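Occlusion-derived virus envelope protein E66 (Autographa californica nucleopolyhedrovirus, PDB 3VSN) degrades non-sulfated chondroitin as a polysaccharide lyase of the occlusion-derived virus envelope, is essential for oral infectivity and may open the peritrophic matrix of the insect midgut. Local coordinates at residues V526-P529 and V533-V536; T382-S387 and N395-I400; G388-S393 and Y458-E463; R374-N379 and T504-V509; I357-W362 and A435-L440. All coordinates share one frame; numbering follows the deposited sequence. Where two conformers were deposited one is given.

Interaction 1: residues V526-P529 and V533-V536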
# COMPACT_ATOMS: atom_id res chain seq x y z
N VAL A 526 14.57 -3.37 27.30
CA VAL A 526 14.24 -4.58 26.54
C VAL A 526 13.18 -5.41 27.26
O VAL A 526 13.28 -5.62 28.47
CB VAL A 526 15.50 -5.44 26.29
CG1 VAL A 526 15.15 -6.75 25.59
CG2 VAL A 526 16.53 -4.66 25.48
N ARG A 527 12.19 -5.89 26.52
CA ARG A 527 11.12 -6.71 27.08
C ARG A 527 10.50 -7.61 26.01
O ARG A 527 10.43 -7.22 24.84
CB ARG A 527 10.04 -5.81 27.69
CG ARG A 527 8.93 -6.54 28.43
CD ARG A 527 7.92 -5.55 29.01
NE ARG A 527 7.26 -4.79 27.96
CZ ARG A 527 6.14 -5.16 27.34
NH1 ARG A 527 5.54 -6.30 27.65
NH2 ARG A 527 5.63 -4.39 26.39
N SER A 528 10.06 -8.80 26.42
CA SER A 528 9.30 -9.71 25.56
C SER A 528 7.82 -9.73 25.95
O SER A 528 7.48 -10.24 27.03
CB SER A 528 9.88 -11.13 25.61
OG SER A 528 11.20 -11.15 25.11
N PRO A 529 6.93 -9.20 25.09
CA PRO A 529 5.49 -9.14 25.41
C PRO A 529 4.77 -10.49 25.27
O PRO A 529 3.71 -10.68 25.87
CB PRO A 529 4.95 -8.15 24.37
CG PRO A 529 5.88 -8.28 23.21
CD PRO A 529 7.24 -8.54 23.81
N VAL A 533 7.79 -12.39 20.26
CA VAL A 533 8.24 -11.01 20.05
C VAL A 533 9.25 -10.55 21.11
O VAL A 533 9.11 -10.87 22.30
CB VAL A 533 7.03 -10.04 20.03
CG1 VAL A 533 7.48 -8.59 19.90
CG2 VAL A 533 6.08 -10.39 18.90
N GLU A 534 10.27 -9.80 20.67
CA GLU A 534 11.15 -9.06 21.58
C GLU A 534 11.13 -7.57 21.19
O GLU A 534 11.08 -7.23 20.00
CB GLU A 534 12.59 -9.61 21.54
CG GLU A 534 13.47 -9.14 22.69
CD GLU A 534 14.94 -9.56 22.55
OE1 GLU A 534 15.39 -9.86 21.41
OE2 GLU A 534 15.65 -9.57 23.58
N LEU A 535 11.17 -6.70 22.20
CA LEU A 535 11.07 -5.26 21.98
C LEU A 535 12.20 -4.47 22.61
O LEU A 535 12.74 -4.86 23.65
CB LEU A 535 9.76 -4.71 22.56
CG LEU A 535 8.40 -5.31 22.20
CD1 LEU A 535 7.33 -4.73 23.11
CD2 LEU A 535 8.06 -5.07 20.73
N VAL A 536 12.55 -3.36 21.97
CA VAL A 536 13.23 -2.25 22.64
C VAL A 536 12.15 -1.18 22.75
O VAL A 536 11.49 -0.85 21.76
CB VAL A 536 14.42 -1.71 21.83
CG1 VAL A 536 15.04 -0.50 22.52
CG2 VAL A 536 15.47 -2.80 21.63
O HOH W 1 10.03 -13.59 23.08
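Val526 meets the other strand with both its backbone and one methyl: its CA lies 3.3 Å from Leu535 O in a CA-H...O contact, and CG1 rests 3.5 Å from Glu534 OE2. That methyl stands anti to the backbone N (chi1 176°), which carries it over the acid's extended chain. The carboxylate itself is engaged elsewhere, in a salt bridge to Arg479 and bonds from the backbone of Phe490 and Glu491. Next, Arg527 forms the hydrogen-bonded pair with Leu535. Its N gives a bond to Leu535 O at 3.1 Å, and its O takes a shorter one, 2.8 Å, from Leu535 N. This reciprocal pair, followed by a short connection, defines an antiparallel beta hairpin, whose first strand lies at the outer edge of a four-stranded sheet. The side chains of Arg527 and Leu535 run side by side on one face, so leucine CD1 packs against NH2 (3.7 Å), while the guanidinium makes a salt bridge with Glu537. A long aliphatic stem ending in a charge suits this partly exposed edge. At Ser528, CB touches Val533 O, and water 1 donates to that same carbonyl at 3.0 Å. At Pro529 the chain turns a corner; the proline ring crosses the Val533 side chain at about a right angle, Pro529 CG 3.7 Å from Val533 CG1, while Pro529 CD packs on Leu535 CG.

Interaction 2: residues T382-S387 and N395-I400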
# COMPACT_ATOMS: atom_id res chain seq x y z
N THR A 382 2.34 -11.06 16.07
CA THR A 382 3.33 -9.99 15.91
C THR A 382 2.72 -8.68 15.39
O THR A 382 3.38 -7.63 15.43
CB THR A 382 4.49 -10.40 14.98
OG1 THR A 382 4.00 -10.61 13.65
CG2 THR A 382 5.17 -11.68 15.48
N VAL A 383 1.48 -8.73 14.91
CA VAL A 383 0.84 -7.59 14.24
C VAL A 383 0.56 -6.41 15.19
O VAL A 383 0.32 -5.29 14.74
CB VAL A 383 -0.44 -8.03 13.45
CG1 VAL A 383 -1.61 -8.29 14.39
CG2 VAL A 383 -0.82 -7.00 12.39
N SER A 384 0.62 -6.67 16.49
CA SER A 384 0.41 -5.64 17.52
C SER A 384 1.66 -4.81 17.77
O SER A 384 1.62 -3.84 18.53
CB SER A 384 -0.03 -6.29 18.83
OG SER A 384 -1.32 -6.87 18.71
N PHE A 385 2.77 -5.20 17.15
CA PHE A 385 4.07 -4.64 17.50
C PHE A 385 4.82 -4.12 16.27
O PHE A 385 4.96 -4.82 15.27
CB PHE A 385 4.91 -5.70 18.23
CG PHE A 385 4.16 -6.39 19.34
CD1 PHE A 385 4.03 -5.79 20.59
CD2 PHE A 385 3.57 -7.63 19.13
CE1 PHE A 385 3.33 -6.41 21.61
CE2 PHE A 385 2.87 -8.27 20.15
CZ PHE A 385 2.75 -7.66 21.39
N GLU A 386 5.28 -2.88 16.38
CA GLU A 386 6.10 -2.25 15.34
C GLU A 386 6.67 -0.97 15.92
O GLU A 386 6.09 -0.39 16.84
CB GLU A 386 5.26 -1.95 14.09
CG GLU A 386 6.05 -1.37 12.92
CD GLU A 386 7.23 -2.23 12.52
OE1 GLU A 386 7.01 -3.25 11.84
OE2 GLU A 386 8.37 -1.89 12.90
N SER A 387 7.82 -0.54 15.39
CA SER A 387 8.41 0.74 15.76
C SER A 387 7.34 1.82 15.68
O SER A 387 6.63 1.93 14.67
CB SER A 387 9.57 1.08 14.82
OG SER A 387 10.60 0.12 14.91
N ASN A 395 0.83 -7.15 27.19
CA ASN A 395 0.68 -8.04 26.03
C ASN A 395 0.41 -7.30 24.71
O ASN A 395 0.48 -7.88 23.63
CB ASN A 395 -0.34 -9.16 26.28
CG ASN A 395 -1.79 -8.67 26.33
OD1 ASN A 395 -2.12 -7.57 25.90
ND2 ASN A 395 -2.66 -9.52 26.86
N GLY A 396 0.07 -6.01 24.83
CA GLY A 396 -0.06 -5.12 23.68
C GLY A 396 -1.26 -5.32 22.77
O GLY A 396 -1.32 -4.72 21.70
N ILE A 397 -2.21 -6.15 23.18
CA ILE A 397 -3.39 -6.43 22.35
C ILE A 397 -4.45 -5.34 22.52
O ILE A 397 -4.94 -5.11 23.62
CB ILE A 397 -3.96 -7.84 22.62
CG1 ILE A 397 -2.96 -8.91 22.17
CG2 ILE A 397 -5.31 -8.03 21.92
CD1 ILE A 397 -3.16 -10.28 22.80
N MET A 398 -4.78 -4.68 21.42
CA MET A 398 -5.81 -3.65 21.42
C MET A 398 -6.87 -4.02 20.38
O MET A 398 -6.58 -4.03 19.18
CB MET A 398 -5.20 -2.27 21.12
CG MET A 398 -6.20 -1.14 20.92
SD MET A 398 -7.30 -0.81 22.32
CE MET A 398 -6.17 -0.06 23.49
N ARG A 399 -8.07 -4.33 20.84
CA ARG A 399 -9.15 -4.81 19.98
C ARG A 399 -10.19 -3.74 19.72
O ARG A 399 -10.63 -3.06 20.65
CB ARG A 399 -9.85 -6.02 20.60
CG ARG A 399 -8.96 -7.22 20.85
CD ARG A 399 -9.77 -8.48 21.10
NE ARG A 399 -8.89 -9.63 21.30
CZ ARG A 399 -8.46 -10.43 20.33
NH1 ARG A 399 -8.84 -10.22 19.07
NH2 ARG A 399 -7.65 -11.44 20.61
N ILE A 400 -10.58 -3.58 18.46
CA ILE A 400 -11.72 -2.73 18.09
C ILE A 400 -12.68 -3.55 17.22
O ILE A 400 -12.62 -3.48 15.99
CB ILE A 400 -11.28 -1.43 17.35
CG1 ILE A 400 -10.19 -0.68 18.14
CG2 ILE A 400 -12.48 -0.52 17.10
CD1 ILE A 400 -9.69 0.57 17.45
O HOH W 2 -0.80 -2.89 19.79
O HOH W 3 -3.18 -4.77 18.94
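Phe385 brings its ring edge up to the backbone of Asn395: Asn395 O lies near the ring plane, 3.2 Å from Phe385 CZ. This is the snug end of the contact. Aromatic C-H groups carry a slight positive charge, so a carbonyl oxygen at the rim is a favourable neighbour. Gly396 follows at once, its CA 4.2 Å from CE1; a residue without a side chain suits both its positive phi and the nearness of the ring. Ser384 CB sits over one face of the same ring, toward its rim, and touches Gly396 O at 3.5 Å.

On the other side water fills in. Water 2 lies between Ser384 O and Gly396 O. Water 3 sits 2.8 Å from Ser384 OG and accepts from Met398 N at 3.0 Å. The serine hydroxyl points that way because OG stands anti to its carbonyl carbon (chi1 -67°). Each loop is also shaped internally: a type I turn from Thr382 to Phe385, and an Asx turn in which Asn395 OD1 accepts from Ile397 N. The chemistry implies two preformed turns meeting through an aromatic edge and bridging water, with no direct hydrogen bond between them.

Interaction 3: residues G388-S393 and Y458-E463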
# COMPACT_ATOMS: atom_id res chain seq x y z
N GLY A 388 7.20 2.59 16.75
CA GLY A 388 6.24 3.68 16.80
C GLY A 388 4.95 3.38 17.55
O GLY A 388 4.28 4.30 18.00
N ILE A 389 4.59 2.10 17.68
CA ILE A 389 3.34 1.73 18.35
C ILE A 389 3.39 2.02 19.86
O ILE A 389 4.35 1.66 20.55
CB ILE A 389 2.93 0.25 18.08
CG1 ILE A 389 2.60 0.07 16.58
CG2 ILE A 389 1.74 -0.15 18.95
CD1 ILE A 389 2.13 -1.33 16.19
N ILE A 390 2.36 2.71 20.35
CA ILE A 390 2.22 2.97 21.78
C ILE A 390 1.35 1.85 22.36
O ILE A 390 0.21 1.65 21.93
CB ILE A 390 1.58 4.34 22.08
CG1 ILE A 390 2.39 5.48 21.44
CG2 ILE A 390 1.45 4.56 23.59
CD1 ILE A 390 1.68 6.82 21.42
N LEU A 391 1.91 1.12 23.33
CA LEU A 391 1.21 0.01 23.98
C LEU A 391 0.60 0.46 25.30
O LEU A 391 1.23 1.22 26.05
CB LEU A 391 2.16 -1.16 24.24
CG LEU A 391 2.88 -1.81 23.05
CD1 LEU A 391 3.79 -2.92 23.55
CD2 LEU A 391 1.89 -2.35 22.03
N GLN A 392 -0.61 -0.02 25.59
CA GLN A 392 -1.34 0.37 26.79
C GLN A 392 -1.41 -0.77 27.81
O GLN A 392 -1.92 -0.60 28.91
CB GLN A 392 -2.75 0.83 26.43
CG GLN A 392 -2.80 2.13 25.63
CD GLN A 392 -4.22 2.61 25.41
OE1 GLN A 392 -5.02 2.68 26.34
NE2 GLN A 392 -4.54 2.97 24.17
N SER A 393 -0.90 -1.93 27.41
CA SER A 393 -0.81 -3.09 28.29
C SER A 393 0.48 -3.85 27.99
O SER A 393 1.15 -3.58 26.98
CB SER A 393 -2.03 -4.00 28.10
OG SER A 393 -2.09 -4.48 26.76
N TYR A 458 4.73 13.53 21.82
CA TYR A 458 4.51 14.26 23.07
C TYR A 458 3.02 14.44 23.31
O TYR A 458 2.21 14.20 22.42
CB TYR A 458 5.26 15.60 23.07
CG TYR A 458 4.75 16.63 22.08
CD1 TYR A 458 5.27 16.70 20.79
CD2 TYR A 458 3.77 17.54 22.45
CE1 TYR A 458 4.82 17.65 19.88
CE2 TYR A 458 3.30 18.49 21.55
CZ TYR A 458 3.83 18.54 20.27
OH TYR A 458 3.36 19.48 19.38
N ASN A 459 2.67 14.86 24.53
CA ASN A 459 1.27 14.94 24.96
C ASN A 459 0.50 13.64 24.71
O ASN A 459 -0.66 13.67 24.30
CB ASN A 459 0.56 16.14 24.30
CG ASN A 459 1.09 17.47 24.79
OD1 ASN A 459 1.94 17.55 25.67
ND2 ASN A 459 0.59 18.55 24.20
N ILE A 460 1.17 12.51 24.94
CA ILE A 460 0.52 11.20 24.89
C ILE A 460 -0.43 11.11 26.08
O ILE A 460 -0.03 11.32 27.23
CB ILE A 460 1.54 10.03 24.99
CG1 ILE A 460 2.53 10.06 23.81
CG2 ILE A 460 0.81 8.69 25.05
CD1 ILE A 460 3.72 9.14 24.01
N GLY A 461 -1.69 10.80 25.79
CA GLY A 461 -2.70 10.67 26.84
C GLY A 461 -3.66 9.54 26.60
O GLY A 461 -3.85 9.11 25.46
N VAL A 462 -4.26 9.04 27.68
CA VAL A 462 -5.40 8.12 27.60
C VAL A 462 -6.43 8.56 28.63
O VAL A 462 -6.15 9.43 29.45
CB VAL A 462 -5.01 6.63 27.86
CG1 VAL A 462 -4.12 6.08 26.75
CG2 VAL A 462 -4.37 6.46 29.24
N GLU A 463 -7.62 7.96 28.58
CA GLU A 463 -8.65 8.21 29.59
C GLU A 463 -8.02 8.12 30.99
O GLU A 463 -7.35 7.13 31.29
CB GLU A 463 -9.80 7.20 29.44
CG GLU A 463 -11.00 7.44 30.35
CD GLU A 463 -11.78 8.69 29.99
OE1 GLU A 463 -11.85 9.05 28.79
OE2 GLU A 463 -12.35 9.32 30.91
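Ile390 and Ile460 share nearly the same side-chain torsions: in both, CG1 lies anti to the carbonyl carbon (chi1 -57° and -61°) and the chain then runs on extended to CD1. With the two CB atoms pointing toward each other across the contact, these torsions send the delta methyls out tip to tip, and the CD1 atoms meet at 4.0 Å. The same Ile390 methyl nestles near Ile460 CG1, 4.1 Å away, so it lies against the flank as well as the end of its partner. The backbones are far apart, their CA atoms 9.0 Å from each other, and long branched side chains suit such a gap.

Two residues along, Gln392 and Val462 approach from opposite directions. The extended glutamine chain delivers its amide to one valine methyl, with Val462 CG1 3.5 Å from Gln392 OE1 and 3.7 Å from CD. The methyl offers no hydrogen bond, and the amide finds its polar partners elsewhere: OE1 accepts from Asn438 ND2, and NE2 donates to Met437 O. These fix its rotation while valine packs beside it.

Phe442 and Val474 also touch Ile390. Strand 452-461 is irregular here, Asn459 and Ile460 both facing Ala550 in a G1 beta bulge. Apolar side chains meeting between strands 390-391 and 452-461, which belong to different antiparallel sheets, are typical of the core of a beta-sandwich.

Interaction 4: residues R374-N379 and T504-V509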
# COMPACT_ATOMS: atom_id res chain seq x y z
N ARG A 374 15.38 -8.41 5.19
CA ARG A 374 14.40 -9.47 5.00
C ARG A 374 13.00 -8.87 5.07
O ARG A 374 12.73 -8.02 5.93
CB ARG A 374 14.54 -10.55 6.08
CG ARG A 374 15.70 -11.51 5.89
CD ARG A 374 15.50 -12.77 6.74
NE ARG A 374 16.73 -13.50 7.07
CZ ARG A 374 17.88 -12.96 7.48
NH1 ARG A 374 18.01 -11.65 7.63
NH2 ARG A 374 18.92 -13.74 7.75
N ILE A 375 12.12 -9.28 4.17
CA ILE A 375 10.72 -8.87 4.26
C ILE A 375 10.01 -9.81 5.23
O ILE A 375 9.60 -10.91 4.87
CB ILE A 375 10.01 -8.81 2.88
CG1 ILE A 375 10.75 -7.85 1.94
CG2 ILE A 375 8.56 -8.38 3.06
CD1 ILE A 375 10.26 -7.86 0.51
N ILE A 376 9.91 -9.37 6.48
CA ILE A 376 9.23 -10.13 7.52
C ILE A 376 7.83 -9.54 7.65
O ILE A 376 7.68 -8.40 8.09
CB ILE A 376 9.96 -10.02 8.88
CG1 ILE A 376 11.43 -10.43 8.72
CG2 ILE A 376 9.25 -10.85 9.94
CD1 ILE A 376 12.31 -10.08 9.91
N ASN A 377 6.82 -10.31 7.25
CA ASN A 377 5.44 -9.84 7.34
C ASN A 377 4.85 -10.19 8.70
O ASN A 377 5.36 -11.06 9.40
CB ASN A 377 4.58 -10.39 6.20
CG ASN A 377 3.49 -9.42 5.76
OD1 ASN A 377 3.26 -8.39 6.39
ND2 ASN A 377 2.80 -9.76 4.67
N TYR A 378 3.77 -9.51 9.07
CA TYR A 378 3.13 -9.72 10.36
C TYR A 378 2.32 -11.01 10.40
O TYR A 378 1.88 -11.52 9.36
CB TYR A 378 2.22 -8.53 10.72
CG TYR A 378 2.92 -7.19 10.63
CD1 TYR A 378 3.75 -6.75 11.66
CD2 TYR A 378 2.76 -6.38 9.51
CE1 TYR A 378 4.40 -5.52 11.57
CE2 TYR A 378 3.40 -5.15 9.41
CZ TYR A 378 4.23 -4.74 10.45
OH TYR A 378 4.87 -3.53 10.36
N ASN A 379 2.14 -11.55 11.60
CA ASN A 379 1.15 -12.59 11.85
C ASN A 379 0.31 -12.21 13.07
O ASN A 379 0.51 -11.15 13.65
CB ASN A 379 1.82 -13.98 11.99
CG ASN A 379 2.82 -14.04 13.13
OD1 ASN A 379 2.48 -13.80 14.28
ND2 ASN A 379 4.06 -14.39 12.81
N THR A 504 21.10 -0.70 19.15
CA THR A 504 20.56 -2.04 18.94
C THR A 504 20.14 -2.19 17.47
O THR A 504 19.56 -1.28 16.90
CB THR A 504 19.38 -2.34 19.89
OG1 THR A 504 19.85 -2.25 21.24
CG2 THR A 504 18.82 -3.74 19.65
N THR A 505 20.46 -3.35 16.89
CA THR A 505 20.25 -3.60 15.47
C THR A 505 19.28 -4.75 15.23
O THR A 505 19.36 -5.79 15.89
CB THR A 505 21.60 -3.91 14.77
OG1 THR A 505 22.54 -2.87 15.05
CG2 THR A 505 21.43 -4.04 13.26
N PHE A 506 18.36 -4.56 14.28
CA PHE A 506 17.60 -5.67 13.73
C PHE A 506 17.30 -5.47 12.25
O PHE A 506 16.83 -4.40 11.85
CB PHE A 506 16.29 -5.93 14.50
CG PHE A 506 15.52 -7.11 13.98
CD1 PHE A 506 16.02 -8.40 14.16
CD2 PHE A 506 14.33 -6.94 13.28
CE1 PHE A 506 15.33 -9.50 13.66
CE2 PHE A 506 13.64 -8.04 12.78
CZ PHE A 506 14.14 -9.32 12.97
N ASN A 507 17.58 -6.50 11.46
CA ASN A 507 17.17 -6.55 10.05
C ASN A 507 17.57 -5.28 9.27
O ASN A 507 16.76 -4.69 8.55
CB ASN A 507 15.66 -6.80 9.96
CG ASN A 507 15.21 -7.31 8.60
OD1 ASN A 507 16.02 -7.80 7.82
ND2 ASN A 507 13.92 -7.19 8.32
N GLY A 508 18.83 -4.86 9.44
CA GLY A 508 19.39 -3.71 8.73
C GLY A 508 18.94 -2.34 9.21
O GLY A 508 19.13 -1.35 8.50
N VAL A 509 18.36 -2.28 10.40
CA VAL A 509 17.92 -1.03 11.00
C VAL A 509 18.48 -0.92 12.42
O VAL A 509 18.48 -1.90 13.17
CB VAL A 509 16.37 -0.91 11.02
CG1 VAL A 509 15.93 0.38 11.68
CG2 VAL A 509 15.82 -0.97 9.60
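Asn507 grips the backbone of Arg374 with both ends of its side-chain amide. OD1 accepts from Arg374 N at 2.8 Å, in the carbonyl plane and on a lone pair, while ND2 donates to Arg374 O, also at 2.8 Å. The second bond is nearly straight, 173° at the hydrogen, and its acceptor lies in the plane of the amide. Asparagine suits this place because it offers one donor and one acceptor side by side, matching the N-H and C=O of a single residue. The pair fixes the amide's rotation.

Beside this clasp, Ile376 slides past the amide in the opposite direction, CD1 lying 3.7 Å from ND2. The same methyl packs on the Phe506 ring, 3.6 Å from CZ. The arginine guanidinium makes no hydrogen bond to the amide, though Asn507 OD1 lies near its plane at its edge, the two planes 60° apart.

Behind the first shell, Asn507 CG stands anti to the backbone N (chi1 -161°), which swings the amide out to the loop. Asn507 CB in turn rests on one face of Phe506, offset toward the rim and 3.5 Å above the ring plane, and Asp487 OD2 accepts from the Asn507 backbone N. Asn507 and Gly508 are the central residues of a type I' turn from Phe506 to Val509, closed by backbone bonds in both directions between those two. Positive phi at both central positions suits asparagine followed by glycine, the classic sequence for the two-residue loop of a beta hairpin, here joining strands 504-506 and 509-513.

Interaction 5: residues I357-W362 and A435-L440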
# COMPACT_ATOMS: atom_id res chain seq x y z
N ILE A 357 -7.48 -6.38 15.65
CA ILE A 357 -6.34 -5.96 16.48
C ILE A 357 -5.32 -5.08 15.73
O ILE A 357 -4.25 -4.78 16.26
CB ILE A 357 -5.62 -7.16 17.14
CG1 ILE A 357 -5.04 -8.13 16.09
CG2 ILE A 357 -6.55 -7.90 18.10
CD1 ILE A 357 -4.10 -9.17 16.67
N GLN A 358 -5.67 -4.67 14.51
CA GLN A 358 -4.70 -4.01 13.62
C GLN A 358 -4.66 -2.48 13.70
O GLN A 358 -3.86 -1.85 13.00
CB GLN A 358 -4.92 -4.48 12.17
CG GLN A 358 -4.47 -5.91 11.89
CD GLN A 358 -5.45 -6.98 12.37
OE1 GLN A 358 -6.55 -6.68 12.85
NE2 GLN A 358 -5.06 -8.24 12.22
N ALA A 359 -5.49 -1.88 14.55
CA ALA A 359 -5.56 -0.41 14.64
C ALA A 359 -4.25 0.27 15.08
O ALA A 359 -3.88 1.29 14.50
CB ALA A 359 -6.72 0.05 15.51
N PRO A 360 -3.56 -0.28 16.11
CA PRO A 360 -2.28 0.34 16.46
C PRO A 360 -1.27 0.40 15.31
O PRO A 360 -0.62 1.42 15.12
CB PRO A 360 -1.78 -0.54 17.61
CG PRO A 360 -3.04 -1.01 18.26
CD PRO A 360 -3.95 -1.30 17.09
N LEU A 361 -1.18 -0.68 14.53
CA LEU A 361 -0.29 -0.73 13.37
C LEU A 361 -0.67 0.30 12.30
O LEU A 361 0.20 0.94 11.72
CB LEU A 361 -0.27 -2.15 12.76
CG LEU A 361 0.67 -2.43 11.58
CD1 LEU A 361 2.14 -2.27 11.97
CD2 LEU A 361 0.42 -3.83 11.03
N TRP A 362 -1.97 0.48 12.08
CA TRP A 362 -2.47 1.44 11.09
C TRP A 362 -2.29 2.88 11.49
O TRP A 362 -2.25 3.77 10.63
CB TRP A 362 -3.94 1.20 10.80
CG TRP A 362 -4.24 0.00 9.93
CD1 TRP A 362 -3.46 -1.14 9.72
CD2 TRP A 362 -5.45 -0.22 9.13
NE1 TRP A 362 -4.09 -2.01 8.86
CE2 TRP A 362 -5.29 -1.52 8.47
CE3 TRP A 362 -6.61 0.52 8.90
CZ2 TRP A 362 -6.26 -2.05 7.63
CZ3 TRP A 362 -7.59 -0.03 8.04
CH2 TRP A 362 -7.41 -1.28 7.43
N ALA A 435 -11.24 7.45 20.18
CA ALA A 435 -12.21 7.04 21.20
C ALA A 435 -12.15 5.53 21.48
O ALA A 435 -12.21 5.12 22.64
CB ALA A 435 -13.62 7.46 20.81
N GLU A 436 -12.01 4.73 20.43
CA GLU A 436 -12.07 3.27 20.54
C GLU A 436 -10.78 2.63 21.07
O GLU A 436 -10.74 1.44 21.37
CB GLU A 436 -12.46 2.64 19.20
CG GLU A 436 -13.85 3.03 18.69
CD GLU A 436 -13.88 4.38 17.99
OE1 GLU A 436 -12.81 4.98 17.74
OE2 GLU A 436 -14.99 4.86 17.69
N MET A 437 -9.71 3.43 21.17
CA MET A 437 -8.47 2.95 21.78
C MET A 437 -8.25 3.61 23.14
O MET A 437 -7.16 4.11 23.43
CB MET A 437 -7.27 3.16 20.84
CG MET A 437 -7.29 2.25 19.62
SD MET A 437 -5.74 2.15 18.70
CE MET A 437 -5.65 3.79 17.99
N ASN A 438 -9.30 3.60 23.96
CA ASN A 438 -9.24 4.12 25.32
C ASN A 438 -8.94 5.63 25.37
O ASN A 438 -8.25 6.11 26.28
CB ASN A 438 -8.21 3.31 26.13
CG ASN A 438 -8.22 3.63 27.60
OD1 ASN A 438 -9.27 3.87 28.19
ND2 ASN A 438 -7.04 3.62 28.22
N ASN A 439 -9.48 6.37 24.40
CA ASN A 439 -9.22 7.81 24.25
C ASN A 439 -7.74 8.18 24.10
O ASN A 439 -7.32 9.28 24.49
CB ASN A 439 -9.87 8.63 25.38
CG ASN A 439 -11.33 8.97 25.11
OD1 ASN A 439 -12.10 9.22 26.04
ND2 ASN A 439 -11.71 9.01 23.84
N LEU A 440 -6.96 7.26 23.54
CA LEU A 440 -5.56 7.54 23.21
C LEU A 440 -5.46 8.79 22.36
O LEU A 440 -6.18 8.94 21.36
CB LEU A 440 -4.91 6.36 22.46
CG LEU A 440 -3.49 6.57 21.93
CD1 LEU A 440 -2.46 6.59 23.05
CD2 LEU A 440 -3.15 5.50 20.90
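Met437 reaches helix 359-364 with its sulfur, SD lying 3.9 Å from Ala359 CB and 4.2 Å from Pro360 CG. Two torsions put it there: CG stands anti to the carbonyl carbon (chi1 -70°) and the next bond is extended (chi2 -166°), which lays SD against the helix, while the bend at chi3 (-69°) sets only where CE goes. The flexible, polarisable thioether spans a wide gap, for the CA atoms of Ala359 and Met437 are 8.4 Å apart.

Ala359 and Pro360 lie in the first turn of the helix. Proline is well placed there, since its missing N-H is not needed at an N-terminal position, and its ring crosses the methionine obliquely. Met437 itself opens a type I' turn in the loop between strands 426-434 and 440-449 of the seven-stranded antiparallel sheet; the contact thus seats a helix against a hairpin end of the beta domain. Small Ala359 allows the close approach of sulfur, and Ile400 touches both Ala359 and Met437. Further along the helix, Trp362 meets Tyr349 edge to face. The side chain of Ala359 lies about 9 Å from that of Glu350, a residue important for catalytic activity.

How the interactions relate
All five contacts lie in the beta-rich part of the chain. Interactions 1 and 3 both reach the four-stranded sheet, at its outer strands 525-530 and 390-391, with centres about 17 Å apart. Interactions 3 and 4 share the seven-stranded sheet, centres about 23 Å apart. Interaction 2 lies between: Phe385 packs on Pro529, Val533 and Leu535 of interaction 1, while Ile400 packs on Ala359 and Met437 of interaction 5, centre to centre about 9 Å. Along the chain, interaction 2 is nested within the loops closed by interactions 4 and 5. Interactions 3, 4 and 5 join segments 65 to 125 residues apart, while interactions 1 and 2 are local. Ala359 of interaction 5 lies about 9 and 10 Å, side chain to side chain, from Glu350 and Arg300.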